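PDB 2EP5: malonyl CoA reductase (malonate semialdehyde-forming) from Sulfolobus tokodaii, which probably catalyses the NADP-dependent interconversion of malonyl-CoA and malonate semialdehyde (3-oxopropanoate), as a member of the aspartate-semialdehyde dehydrogenase family. Local coordinates for residues Ser106-Ile120 with Gln135-Pro149. Residues are numbered along the deposited sequence; the frame is centred on the assembly and turned at random.
Sequences SNASPFRMDPDVPLI and QKERKGWKGILVKNP
Lys147 carries its ammonium group to the point where strand 103-106 runs into the loop, and there NZ donates to Ser106 OG and to Ala108 O, each at 2.8 Å; the ammonium nitrogen stands above the Ala108 carbonyl plane instead of on a lone pair. A turn about CB-CG (chi2 -73°) carries the chain there, while CG lies against Val117 CG1. Glu94 forms a salt bridge with the same NZ and a hydrogen bond with Ser106 OG, so the buried charge is probably well compensated. Ser106 OG also accepts from Ala108 N, closing an ST turn. The backbone of Lys147 is gripped as well: its N donates to Pro118 O and its O accepts from Ile120 N at 2.7 Å, a single bridge between Leu119 and Lys147. One residue on, Asn148 ND2 reaches Ile120 O in the plane of its own amide.

The guanidinium of Arg112 lies flat between Ser109 CA over one face and Pro149 C, 3.7 Å above the other. Its NH2 donates in the guanidinium plane to Asn107 O (2.7 Å), though from above the carbonyl plane, NE makes a weak bond to Asn148 O, and NH1 pairs with Glu211. A leucine here would probably leave Asn107 O and Glu211 without this partner and the turn Ser109-Arg112 less firmly held, about 7 Å (between the side chains of Arg112 and Cys151) from the predicted acyl-thioester cysteine.

At the helix 132-140, Lys139 NZ meets the syn lone pair of Asp114 OD2 in a salt bridge of 2.8 Å. Asp116 OD1 makes a longer one of 3.6 Å to Arg138 NH1, the two planes turned 47° apart, while Arg138 NH2 bonds Asn222 O. Val117 CG1 and Phe111 CD2 pack on Leu145.

Through Ser106 N to Val146 O and Asn148 N to Ser106 O, strand 103-106 pairs parallel with 144-147, the outermost strand of this chain's Rossmann-type sheet; residues 118-120 bond to the other side, at Lys147, and helices 87-99, 204-215 and 334-347 pack around loop and strand.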
ATOM      1  N   SER A 106      27.590 -20.826  -0.076  1.00 20.80           N
ATOM      2  CA  SER A 106      26.291 -20.527   0.507  1.00 21.40           C
ATOM      3  C   SER A 106      26.058 -19.096   0.971  1.00 22.21           C
ATOM      4  O   SER A 106      26.989 -18.422   1.430  1.00 24.06           O
ATOM      5  CB  SER A 106      26.068 -21.479   1.686  1.00 20.17           C
ATOM      6  OG  SER A 106      25.080 -20.989   2.567  1.00 21.87           O
ATOM      7  N   ASN A 107      24.813 -18.627   0.851  1.00 19.91           N
ATOM      8  CA  ASN A 107      24.500 -17.285   1.316  1.00 19.51           C
ATOM      9  C   ASN A 107      23.713 -17.313   2.625  1.00 17.94           C
ATOM     10  O   ASN A 107      23.184 -16.297   3.063  1.00 20.10           O
ATOM     11  CB  ASN A 107      23.786 -16.438   0.229  1.00 17.33           C
ATOM     12  CG  ASN A 107      22.558 -17.121  -0.387  1.00 19.00           C
ATOM     13  OD1 ASN A 107      22.396 -17.119  -1.613  1.00 19.85           O
ATOM     14  ND2 ASN A 107      21.686 -17.676   0.446  1.00 14.58           N
ATOM     15  N   ALA A 108      23.651 -18.483   3.254  1.00 19.20           N
ATOM     16  CA  ALA A 108      22.967 -18.631   4.543  1.00 20.37           C
ATOM     17  C   ALA A 108      23.955 -18.204   5.630  1.00 20.91           C
ATOM     18  O   ALA A 108      25.159 -18.385   5.482  1.00 21.27           O
ATOM     19  CB  ALA A 108      22.542 -20.073   4.759  1.00 18.87           C
ATOM     20  N   SER A 109      23.435 -17.661   6.724  1.00 21.68           N
ATOM     21  CA  SER A 109      24.257 -17.153   7.831  1.00 21.57           C
ATOM     22  C   SER A 109      25.258 -18.055   8.582  1.00 21.25           C
ATOM     23  O   SER A 109      26.336 -17.594   8.960  1.00 22.74           O
ATOM     24  CB  SER A 109      23.341 -16.479   8.851  1.00 18.65           C
ATOM     25  OG  SER A 109      22.425 -17.413   9.373  1.00 20.63           O
ATOM     26  N   PRO A 110      24.924 -19.334   8.825  1.00 20.94           N
ATOM     27  CA  PRO A 110      25.882 -20.188   9.547  1.00 21.39           C
ATOM     28  C   PRO A 110      27.306 -20.190   8.970  1.00 21.95           C
ATOM     29  O   PRO A 110      27.494 -20.290   7.757  1.00 21.75           O
ATOM     30  CB  PRO A 110      25.227 -21.565   9.483  1.00 21.67           C
ATOM     31  CG  PRO A 110      23.758 -21.225   9.515  1.00 19.60           C
ATOM     32  CD  PRO A 110      23.685 -20.073   8.532  1.00 19.74           C
ATOM     33  N   PHE A 111      28.296 -20.054   9.852  1.00 20.48           N
ATOM     34  CA  PHE A 111      29.707 -20.047   9.466  1.00 21.92           C
ATOM     35  C   PHE A 111      30.229 -18.743   8.858  1.00 22.81           C
ATOM     36  O   PHE A 111      31.439 -18.583   8.699  1.00 22.83           O
ATOM     37  CB  PHE A 111      30.001 -21.182   8.480  1.00 23.74           C
ATOM     38  CG  PHE A 111      29.881 -22.554   9.072  1.00 26.33           C
ATOM     39  CD1 PHE A 111      30.772 -22.983  10.054  1.00 27.24           C
ATOM     40  CD2 PHE A 111      28.875 -23.422   8.645  1.00 26.71           C
ATOM     41  CE1 PHE A 111      30.665 -24.261  10.606  1.00 27.86           C
ATOM     42  CE2 PHE A 111      28.758 -24.699   9.189  1.00 27.57           C
ATOM     43  CZ  PHE A 111      29.658 -25.119  10.175  1.00 28.81           C
ATOM     44  N   ARG A 112      29.340 -17.812   8.517  1.00 23.01           N
ATOM     45  CA  ARG A 112      29.785 -16.563   7.895  1.00 23.22           C
ATOM     46  C   ARG A 112      30.934 -15.886   8.629  1.00 22.69           C
ATOM     47  O   ARG A 112      31.801 -15.270   8.006  1.00 23.61           O
ATOM     48  CB  ARG A 112      28.635 -15.569   7.781  1.00 21.45           C
ATOM     49  CG  ARG A 112      27.738 -15.758   6.584  1.00 24.28           C
ATOM     50  CD  ARG A 112      26.722 -14.627   6.567  1.00 25.38           C
ATOM     51  NE  ARG A 112      25.589 -14.855   5.680  1.00 21.28           N
ATOM     52  CZ  ARG A 112      24.388 -14.334   5.901  1.00 22.25           C
ATOM     53  NH1 ARG A 112      24.189 -13.574   6.973  1.00 20.09           N
ATOM     54  NH2 ARG A 112      23.389 -14.563   5.059  1.00 19.32           N
ATOM     55  N   MET A 113      30.941 -16.002   9.951  1.00 22.69           N
ATOM     56  CA  MET A 113      31.982 -15.378  10.749  1.00 22.31           C
ATOM     57  C   MET A 113      33.062 -16.354  11.231  1.00 21.93           C
ATOM     58  O   MET A 113      33.845 -16.032  12.125  1.00 21.61           O
ATOM     59  CB  MET A 113      31.348 -14.633  11.930  1.00 20.22           C
ATOM     60  CG  MET A 113      30.446 -13.463  11.517  1.00 19.62           C
ATOM     61  SD  MET A 113      31.277 -12.198  10.481  1.00 22.82           S
ATOM     62  CE  MET A 113      32.376 -11.404  11.691  1.00 22.33           C
ATOM     63  N   ASP A 114      33.112 -17.541  10.632  1.00 21.27           N
ATOM     64  CA  ASP A 114      34.126 -18.525  10.997  1.00 20.75           C
ATOM     65  C   ASP A 114      35.432 -18.016  10.405  1.00 21.89           C
ATOM     66  O   ASP A 114      35.510 -17.759   9.209  1.00 22.35           O
ATOM     67  CB  ASP A 114      33.790 -19.901  10.414  1.00 21.80           C
ATOM     68  CG  ASP A 114      34.752 -20.987  10.880  1.00 21.67           C
ATOM     69  OD1 ASP A 114      35.965 -20.883  10.599  1.00 24.67           O
ATOM     70  OD2 ASP A 114      34.295 -21.945  11.531  1.00 21.04           O
ATOM     71  N   PRO A 115      36.468 -17.850  11.243  1.00 23.82           N
ATOM     72  CA  PRO A 115      37.808 -17.366  10.881  1.00 24.53           C
ATOM     73  C   PRO A 115      38.492 -18.118   9.742  1.00 26.29           C
ATOM     74  O   PRO A 115      39.399 -17.584   9.106  1.00 27.81           O
ATOM     75  CB  PRO A 115      38.592 -17.500  12.185  1.00 25.57           C
ATOM     76  CG  PRO A 115      37.542 -17.326  13.232  1.00 25.92           C
ATOM     77  CD  PRO A 115      36.395 -18.133  12.687  1.00 24.97           C
ATOM     78  N   ASP A 116      38.069 -19.355   9.488  1.00 26.32           N
ATOM     79  CA  ASP A 116      38.666 -20.146   8.414  1.00 26.93           C
ATOM     80  C   ASP A 116      37.791 -20.176   7.168  1.00 28.05           C
ATOM     81  O   ASP A 116      38.147 -20.794   6.160  1.00 29.37           O
ATOM     82  CB  ASP A 116      38.914 -21.581   8.879  1.00 26.62           C
ATOM     83  CG  ASP A 116      39.777 -21.647  10.118  1.00 27.45           C
ATOM     84  OD1 ASP A 116      40.802 -20.934  10.169  1.00 25.32           O
ATOM     85  OD2 ASP A 116      39.428 -22.417  11.037  1.00 29.44           O
ATOM     86  N   VAL A 117      36.645 -19.507   7.234  1.00 26.67           N
ATOM     87  CA  VAL A 117      35.728 -19.486   6.109  1.00 25.00           C
ATOM     88  C   VAL A 117      35.656 -18.092   5.500  1.00 25.28           C
ATOM     89  O   VAL A 117      35.366 -17.113   6.187  1.00 24.64           O
ATOM     90  CB  VAL A 117      34.323 -19.932   6.552  1.00 24.31           C
ATOM     91  CG1 VAL A 117      33.388 -19.985   5.365  1.00 21.81           C
ATOM     92  CG2 VAL A 117      34.413 -21.293   7.231  1.00 22.89           C
ATOM     93  N   PRO A 118      35.925 -17.984   4.192  1.00 25.08           N
ATOM     94  CA  PRO A 118      35.879 -16.678   3.524  1.00 23.67           C
ATOM     95  C   PRO A 118      34.436 -16.179   3.395  1.00 22.49           C
ATOM     96  O   PRO A 118      33.536 -16.959   3.070  1.00 20.52           O
ATOM     97  CB  PRO A 118      36.493 -16.959   2.151  1.00 23.70           C
ATOM     98  CG  PRO A 118      37.184 -18.313   2.307  1.00 26.04           C
ATOM     99  CD  PRO A 118      36.290 -19.049   3.246  1.00 23.89           C
ATOM    100  N   LEU A 119      34.219 -14.896   3.679  1.00 21.09           N
ATOM    101  CA  LEU A 119      32.893 -14.277   3.546  1.00 21.59           C
ATOM    102  C   LEU A 119      33.088 -13.372   2.339  1.00 20.95           C
ATOM    103  O   LEU A 119      33.717 -12.319   2.432  1.00 20.96           O
ATOM    104  CB  LEU A 119      32.539 -13.456   4.787  1.00 20.03           C
ATOM    105  CG  LEU A 119      31.104 -12.924   4.868  1.00 20.42           C
ATOM    106  CD1 LEU A 119      30.102 -14.074   4.722  1.00 18.97           C
ATOM    107  CD2 LEU A 119      30.911 -12.207   6.193  1.00 19.43           C
ATOM    108  N   ILE A 120      32.553 -13.791   1.201  1.00 21.36           N
ATOM    109  CA  ILE A 120      32.767 -13.049  -0.025  1.00 22.38           C
ATOM    110  C   ILE A 120      31.697 -12.163  -0.633  1.00 23.98           C
ATOM    111  O   ILE A 120      30.516 -12.496  -0.671  1.00 23.27           O
ATOM    112  CB  ILE A 120      33.235 -14.001  -1.158  1.00 21.78           C
ATOM    113  CG1 ILE A 120      34.455 -14.807  -0.696  1.00 22.11           C
ATOM    114  CG2 ILE A 120      33.595 -13.199  -2.411  1.00 19.80           C
ATOM    115  CD1 ILE A 120      35.642 -13.955  -0.294  1.00 21.91           C
ATOM    116  N   GLN A 135      42.019 -24.124   4.743  1.00 28.30           N
ATOM    117  CA  GLN A 135      40.763 -24.538   5.353  1.00 26.84           C
ATOM    118  C   GLN A 135      40.676 -26.035   5.657  1.00 26.85           C
ATOM    119  O   GLN A 135      40.387 -26.424   6.786  1.00 27.05           O
ATOM    120  CB  GLN A 135      39.588 -24.111   4.465  1.00 23.63           C
ATOM    121  CG  GLN A 135      38.228 -24.522   4.996  1.00 22.41           C
ATOM    122  CD  GLN A 135      37.086 -23.938   4.184  1.00 24.44           C
ATOM    123  OE1 GLN A 135      36.827 -22.737   4.233  1.00 25.56           O
ATOM    124  NE2 GLN A 135      36.398 -24.786   3.428  1.00 23.98           N
ATOM    125  N   LYS A 136      40.922 -26.872   4.657  1.00 28.08           N
ATOM    126  CA  LYS A 136      40.849 -28.314   4.858  1.00 29.80           C
ATOM    127  C   LYS A 136      41.675 -28.766   6.058  1.00 29.69           C
ATOM    128  O   LYS A 136      41.190 -29.510   6.911  1.00 29.82           O
ATOM    129  CB  LYS A 136      41.308 -29.056   3.598  1.00 29.44           C
ATOM    130  CG  LYS A 136      40.318 -28.994   2.443  1.00 29.56           C
ATOM    131  CD  LYS A 136      40.783 -29.863   1.283  1.00 29.73           C
ATOM    132  CE  LYS A 136      39.849 -29.747   0.100  1.00 33.13           C
ATOM    133  NZ  LYS A 136      40.296 -30.581  -1.048  1.00 35.47           N
ATOM    134  N   GLU A 137      42.917 -28.306   6.122  1.00 30.55           N
ATOM    135  CA  GLU A 137      43.813 -28.663   7.217  1.00 31.87           C
ATOM    136  C   GLU A 137      43.356 -28.066   8.549  1.00 31.08           C
ATOM    137  O   GLU A 137      43.462 -28.716   9.588  1.00 29.35           O
ATOM    138  CB  GLU A 137      45.229 -28.185   6.897  1.00 34.93           C
ATOM    139  CG  GLU A 137      46.256 -28.476   7.967  1.00 41.35           C
ATOM    140  CD  GLU A 137      47.577 -27.771   7.701  1.00 45.78           C
ATOM    141  OE1 GLU A 137      48.109 -27.909   6.579  1.00 48.40           O
ATOM    142  OE2 GLU A 137      48.084 -27.077   8.613  1.00 50.25           O
ATOM    143  N   ARG A 138      42.848 -26.834   8.517  1.00 29.73           N
ATOM    144  CA  ARG A 138      42.388 -26.171   9.734  1.00 30.59           C
ATOM    145  C   ARG A 138      41.111 -26.752  10.331  1.00 31.97           C
ATOM    146  O   ARG A 138      41.026 -26.925  11.544  1.00 31.92           O
ATOM    147  CB  ARG A 138      42.183 -24.677   9.487  1.00 30.28           C
ATOM    148  CG  ARG A 138      43.466 -23.888   9.383  1.00 30.04           C
ATOM    149  CD  ARG A 138      43.208 -22.481   8.885  1.00 27.17           C
ATOM    150  NE  ARG A 138      44.446 -21.721   8.776  1.00 27.76           N
ATOM    151  CZ  ARG A 138      44.528 -20.460   8.362  1.00 28.38           C
ATOM    152  NH1 ARG A 138      43.430 -19.791   8.007  1.00 29.51           N
ATOM    153  NH2 ARG A 138      45.709 -19.867   8.298  1.00 24.21           N
ATOM    154  N   LYS A 139      40.118 -27.044   9.494  1.00 33.44           N
ATOM    155  CA  LYS A 139      38.852 -27.595   9.989  1.00 34.40           C
ATOM    156  C   LYS A 139      38.858 -29.115   9.937  1.00 34.95           C
ATOM    157  O   LYS A 139      38.023 -29.770  10.561  1.00 34.90           O
ATOM    158  CB  LYS A 139      37.669 -27.085   9.156  1.00 33.44           C
ATOM    159  CG  LYS A 139      37.580 -25.578   9.013  1.00 34.13           C
ATOM    160  CD  LYS A 139      37.321 -24.879  10.339  1.00 34.10           C
ATOM    161  CE  LYS A 139      35.911 -25.123  10.834  1.00 33.79           C
ATOM    162  NZ  LYS A 139      35.614 -24.317  12.050  1.00 33.43           N
ATOM    163  N   GLY A 140      39.803 -29.672   9.189  1.00 35.59           N
ATOM    164  CA  GLY A 140      39.866 -31.113   9.054  1.00 36.36           C
ATOM    165  C   GLY A 140      38.751 -31.578   8.136  1.00 37.00           C
ATOM    166  O   GLY A 140      38.166 -32.640   8.346  1.00 38.60           O
ATOM    167  N   TRP A 141      38.449 -30.774   7.119  1.00 36.60           N
ATOM    168  CA  TRP A 141      37.399 -31.103   6.156  1.00 35.67           C
ATOM    169  C   TRP A 141      38.000 -31.631   4.869  1.00 35.29           C
ATOM    170  O   TRP A 141      39.109 -31.256   4.497  1.00 36.46           O
ATOM    171  CB  TRP A 141      36.572 -29.865   5.761  1.00 34.08           C
ATOM    172  CG  TRP A 141      35.830 -29.168   6.842  1.00 31.39           C
ATOM    173  CD1 TRP A 141      35.375 -29.704   8.010  1.00 32.30           C
ATOM    174  CD2 TRP A 141      35.359 -27.818   6.809  1.00 29.03           C
ATOM    175  NE1 TRP A 141      34.644 -28.770   8.708  1.00 30.05           N
ATOM    176  CE2 TRP A 141      34.616 -27.605   7.992  1.00 28.99           C
ATOM    177  CE3 TRP A 141      35.489 -26.769   5.893  1.00 29.16           C
ATOM    178  CZ2 TRP A 141      34.000 -26.382   8.285  1.00 28.66           C
ATOM    179  CZ3 TRP A 141      34.874 -25.544   6.185  1.00 30.11           C
ATOM    180  CH2 TRP A 141      34.141 -25.366   7.372  1.00 28.85           C
ATOM    181  N   LYS A 142      37.241 -32.473   4.176  1.00 35.45           N
ATOM    182  CA  LYS A 142      37.660 -33.015   2.892  1.00 35.52           C
ATOM    183  C   LYS A 142      37.099 -32.060   1.838  1.00 34.87           C
ATOM    184  O   LYS A 142      37.518 -32.074   0.681  1.00 34.90           O
ATOM    185  CB  LYS A 142      37.058 -34.404   2.671  1.00 38.49           C
ATOM    186  CG  LYS A 142      37.479 -35.445   3.689  1.00 42.60           C
ATOM    187  CD  LYS A 142      36.706 -36.754   3.523  1.00 45.82           C
ATOM    188  CE  LYS A 142      36.928 -37.390   2.157  1.00 47.58           C
ATOM    189  NZ  LYS A 142      36.266 -38.730   2.040  1.00 48.83           N
ATOM    190  N   GLY A 143      36.147 -31.228   2.256  1.00 33.27           N
ATOM    191  CA  GLY A 143      35.520 -30.292   1.341  1.00 31.55           C
ATOM    192  C   GLY A 143      35.942 -28.841   1.469  1.00 29.50           C
ATOM    193  O   GLY A 143      36.920 -28.519   2.141  1.00 29.85           O
ATOM    194  N   ILE A 144      35.183 -27.970   0.811  1.00 26.51           N
ATOM    195  CA  ILE A 144      35.433 -26.535   0.799  1.00 25.07           C
ATOM    196  C   ILE A 144      34.147 -25.763   1.102  1.00 24.82           C
ATOM    197  O   ILE A 144      33.084 -26.081   0.570  1.00 24.89           O
ATOM    198  CB  ILE A 144      35.950 -26.084  -0.588  1.00 26.38           C
ATOM    199  CG1 ILE A 144      37.359 -26.629  -0.832  1.00 28.74           C
ATOM    200  CG2 ILE A 144      35.903 -24.568  -0.698  1.00 27.35           C
ATOM    201  CD1 ILE A 144      38.396 -26.195   0.204  1.00 32.14           C
ATOM    202  N   LEU A 145      34.244 -24.751   1.959  1.00 23.91           N
ATOM    203  CA  LEU A 145      33.087 -23.933   2.302  1.00 21.01           C
ATOM    204  C   LEU A 145      33.396 -22.450   2.138  1.00 22.25           C
ATOM    205  O   LEU A 145      34.406 -21.944   2.653  1.00 21.24           O
ATOM    206  CB  LEU A 145      32.630 -24.199   3.737  1.00 19.40           C
ATOM    207  CG  LEU A 145      31.401 -23.388   4.162  1.00 17.69           C
ATOM    208  CD1 LEU A 145      30.228 -23.747   3.276  1.00 17.68           C
ATOM    209  CD2 LEU A 145      31.053 -23.667   5.608  1.00 18.06           C
ATOM    210  N   VAL A 146      32.525 -21.763   1.401  1.00 21.66           N
ATOM    211  CA  VAL A 146      32.654 -20.327   1.159  1.00 19.63           C
ATOM    212  C   VAL A 146      31.313 -19.693   1.518  1.00 19.22           C
ATOM    213  O   VAL A 146      30.254 -20.276   1.286  1.00 20.29           O
ATOM    214  CB  VAL A 146      32.989 -20.019  -0.327  1.00 19.81           C
ATOM    215  CG1 VAL A 146      33.093 -18.509  -0.538  1.00 17.54           C
ATOM    216  CG2 VAL A 146      34.309 -20.696  -0.721  1.00 17.87           C
ATOM    217  N   LYS A 147      31.349 -18.503   2.094  1.00 17.96           N
ATOM    218  CA  LYS A 147      30.113 -17.855   2.478  1.00 16.75           C
ATOM    219  C   LYS A 147      29.925 -16.482   1.869  1.00 16.11           C
ATOM    220  O   LYS A 147      30.879 -15.831   1.449  1.00 16.42           O
ATOM    221  CB  LYS A 147      30.037 -17.767   4.002  1.00 17.01           C
ATOM    222  CG  LYS A 147      29.657 -19.080   4.677  1.00 19.03           C
ATOM    223  CD  LYS A 147      28.178 -19.392   4.455  1.00 19.52           C
ATOM    224  CE  LYS A 147      27.809 -20.770   4.965  1.00 18.44           C
ATOM    225  NZ  LYS A 147      26.337 -20.933   5.101  1.00 20.05           N
ATOM    226  N   ASN A 148      28.670 -16.063   1.800  1.00 16.99           N
ATOM    227  CA  ASN A 148      28.306 -14.754   1.283  1.00 17.04           C
ATOM    228  C   ASN A 148      27.620 -14.059   2.450  1.00 17.91           C
ATOM    229  O   ASN A 148      26.943 -14.700   3.254  1.00 18.40           O
ATOM    230  CB  ASN A 148      27.361 -14.891   0.090  1.00 15.52           C
ATOM    231  CG  ASN A 148      28.058 -15.447  -1.130  1.00 15.68           C
ATOM    232  OD1 ASN A 148      27.694 -16.502  -1.649  1.00 14.70           O
ATOM    233  ND2 ASN A 148      29.077 -14.738  -1.593  1.00 14.20           N
ATOM    234  N   PRO A 149      27.781 -12.739   2.559  1.00 19.11           N
ATOM    235  CA  PRO A 149      27.164 -12.005   3.664  1.00 19.91           C
ATOM    236  C   PRO A 149      25.676 -11.697   3.592  1.00 20.81           C
ATOM    237  O   PRO A 149      25.012 -11.908   2.575  1.00 21.34           O
ATOM    238  CB  PRO A 149      27.999 -10.728   3.719  1.00 21.56           C
ATOM    239  CG  PRO A 149      28.265 -10.468   2.263  1.00 21.38           C
ATOM    240  CD  PRO A 149      28.629 -11.852   1.741  1.00 19.57           C
TER
HETATM  241  O   HOH W   1      37.102 -21.747  13.198  1.00 30.05           O
HETATM  242  O   HOH W   2      41.274 -21.333   6.265  1.00 20.47           O